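Local coordinates for protein AT27789p (Drosophila melanogaster, PDB 5UZN) that probably binds RNA, including mRNA, as a Drosophila homologue of hnRNP F/H, this chain being its third quasi-RNA recognition motif (qRRM3), at residues Val39-Asn44 and Gly51-Tyr56. Sequence-based numbering, arbitrary orientation.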
loop_
_atom_site.group_PDB
_atom_site.type_symbol
_atom_site.label_atom_id
_atom_site.label_comp_id
_atom_site.label_asym_id
_atom_site.label_seq_id
_atom_site.Cartn_x
_atom_site.Cartn_y
_atom_site.Cartn_z
ATOM N N VAL A 39 7.331 0.673 -1.040
ATOM C CA VAL A 39 6.230 -0.282 -0.975
ATOM C C VAL A 39 6.834 -1.649 -0.732
ATOM O O VAL A 39 7.843 -2.002 -1.346
ATOM C CB VAL A 39 5.403 -0.337 -2.279
ATOM C CG1 VAL A 39 4.435 -1.536 -2.216
ATOM C CG2 VAL A 39 4.664 0.969 -2.500
ATOM N N ARG A 40 6.223 -2.367 0.127
ATOM C CA ARG A 40 6.643 -3.798 0.408
ATOM C C ARG A 40 5.399 -4.842 0.321
ATOM O O ARG A 40 4.371 -4.873 1.050
ATOM C CB ARG A 40 7.192 -3.948 1.825
ATOM C CG ARG A 40 8.366 -3.058 2.163
ATOM C CD ARG A 40 9.144 -3.645 3.340
ATOM N NE ARG A 40 8.280 -3.990 4.467
ATOM C CZ ARG A 40 8.699 -4.624 5.556
ATOM N NH1 ARG A 40 7.839 -4.901 6.530
ATOM N NH2 ARG A 40 9.976 -4.990 5.668
ATOM N N ILE A 41 5.553 -5.603 -0.750
ATOM C CA ILE A 41 4.582 -6.675 -0.912
ATOM C C ILE A 41 4.962 -7.787 0.048
ATOM O O ILE A 41 6.149 -8.088 0.189
ATOM C CB ILE A 41 4.592 -7.171 -2.368
ATOM C CG1 ILE A 41 4.366 -5.997 -3.352
ATOM C CG2 ILE A 41 3.634 -8.347 -2.514
ATOM C CD1 ILE A 41 2.958 -5.252 -3.222
ATOM N N ASN A 42 3.975 -8.370 0.746
ATOM C CA ASN A 42 4.220 -9.455 1.690
ATOM C C ASN A 42 4.053 -10.818 1.025
ATOM O O ASN A 42 3.114 -11.044 0.254
ATOM C CB ASN A 42 3.277 -9.360 2.895
ATOM C CG ASN A 42 3.581 -8.177 3.778
ATOM O OD1 ASN A 42 4.742 -7.875 4.038
ATOM N ND2 ASN A 42 2.541 -7.477 4.222
ATOM N N TYR A 43 4.966 -11.731 1.348
ATOM C CA TYR A 43 4.949 -13.102 0.852
ATOM C C TYR A 43 5.056 -14.057 2.033
ATOM O O TYR A 43 5.398 -13.658 3.150
ATOM C CB TYR A 43 6.111 -13.369 -0.132
ATOM C CG TYR A 43 6.213 -12.415 -1.303
ATOM C CD1 TYR A 43 6.705 -11.130 -1.138
ATOM C CD2 TYR A 43 5.839 -12.812 -2.588
ATOM C CE1 TYR A 43 6.814 -10.259 -2.214
ATOM C CE2 TYR A 43 5.930 -11.934 -3.668
ATOM C CZ TYR A 43 6.427 -10.660 -3.469
ATOM O OH TYR A 43 6.537 -9.753 -4.508
ATOM N N ASN A 44 4.771 -15.336 1.786
ATOM C CA ASN A 44 5.191 -16.363 2.738
ATOM C C ASN A 44 6.659 -16.757 2.500
ATOM O O ASN A 44 7.343 -16.233 1.611
ATOM C CB ASN A 44 4.275 -17.580 2.659
ATOM C CG ASN A 44 4.351 -18.304 1.316
ATOM O OD1 ASN A 44 5.325 -18.192 0.554
ATOM N ND2 ASN A 44 3.313 -19.065 1.028
ATOM N N GLY A 51 -1.207 -11.485 -0.537
ATOM C CA GLY A 51 -2.378 -10.636 -0.641
ATOM C C GLY A 51 -2.354 -9.378 0.208
ATOM O O GLY A 51 -3.372 -8.687 0.284
ATOM N N THR A 52 -1.239 -9.060 0.871
ATOM C CA THR A 52 -1.143 -7.846 1.668
ATOM C C THR A 52 0.163 -7.135 1.359
ATOM O O THR A 52 1.063 -7.680 0.720
ATOM C CB THR A 52 -1.214 -8.127 3.177
ATOM O OG1 THR A 52 0.025 -8.712 3.612
ATOM C CG2 THR A 52 -2.364 -9.048 3.494
ATOM N N ALA A 53 0.266 -5.903 1.855
ATOM C CA ALA A 53 1.399 -5.065 1.536
ATOM C C ALA A 53 1.452 -3.925 2.529
ATOM O O ALA A 53 0.465 -3.625 3.210
ATOM C CB ALA A 53 1.292 -4.487 0.112
ATOM N N ASP A 54 2.605 -3.255 2.561
ATOM C CA ASP A 54 2.780 -1.986 3.266
ATOM C C ASP A 54 3.220 -0.897 2.305
ATOM O O ASP A 54 4.062 -1.132 1.434
ATOM C CB ASP A 54 3.826 -2.085 4.367
ATOM C CG ASP A 54 3.337 -2.847 5.559
ATOM O OD1 ASP A 54 2.126 -2.754 5.866
ATOM O OD2 ASP A 54 4.167 -3.543 6.188
ATOM N N ALA A 55 2.662 0.300 2.479
ATOM C CA ALA A 55 3.088 1.491 1.756
ATOM C C ALA A 55 3.586 2.487 2.789
ATOM O O ALA A 55 2.879 2.763 3.767
ATOM C CB ALA A 55 1.956 2.094 0.900
ATOM N N TYR A 56 4.808 2.991 2.575
ATOM C CA TYR A 56 5.533 3.864 3.504
ATOM C C TYR A 56 5.618 5.259 2.907
ATOM O O TYR A 56 6.247 5.448 1.861
ATOM C CB TYR A 56 6.943 3.330 3.794
ATOM C CG TYR A 56 6.941 1.987 4.490
ATOM C CD1 TYR A 56 6.729 1.912 5.852
ATOM C CD2 TYR A 56 7.145 0.795 3.790
ATOM C CE1 TYR A 56 6.707 0.709 6.518
ATOM C CE2 TYR A 56 7.125 -0.435 4.463
ATOM C CZ TYR A 56 6.911 -0.460 5.830
ATOM O OH TYR A 56 6.880 -1.634 6.552
HETATM O O HOH W 1 5.539 -6.306 5.944
#
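Asn42 meets Thr52 through two bonds, one of backbone and one of side chain. The backbone Asn42 N donates to Thr52 O at 3.0 Å, while Asn42 ND2 donates to Thr52 OG1 at 2.9 Å, nearly straight (166°) and with the hydroxyl close to the amide plane. Thr52 OG1 sits between its own backbone N and carbonyl carbon (chi1 74°), where Asn42 ND2 meets it. Ser50 OG also bonds to Thr52 OG1, giving that oxygen two partners. The remaining amide atom, Asn42 OD1, accepts from a water 2.6 Å away, which also donates to Asp54 OD2. An alanine in place of Asn42 would probably leave Thr52 OG1 without its amide donor and the water without its Asn42 acceptor. Arg40 and Asp54 are a hydrogen-bonded pair of the antiparallel strands (161° between their directions), Arg40 N reaching Asp54 O and Asp54 N reaching Arg40 O, both at 2.8 Å. In chain order these are the second and third strands of the quasi-RRM's four-stranded antiparallel sheet (order 2-3-1-4); 38-43 is an outermost strand and 52-57 lies between it and 11-16. Asp54 divides its carboxylate: OD1 is bonded to His14 ND1, whereas OD2 lies 3.9 Å from Arg40 NH1, a long salt bridge at the guanidinium edge, the two planes being 10° apart. The ring of Tyr56 takes Arg40 CG at its edge, 3.7 Å from CE2. On the face bearing Val39, Ile41, Ala53 and Ala55, which the helix 24-31 partly covers, Ile41 CD1 packs 3.8 Å from Ala53 CB.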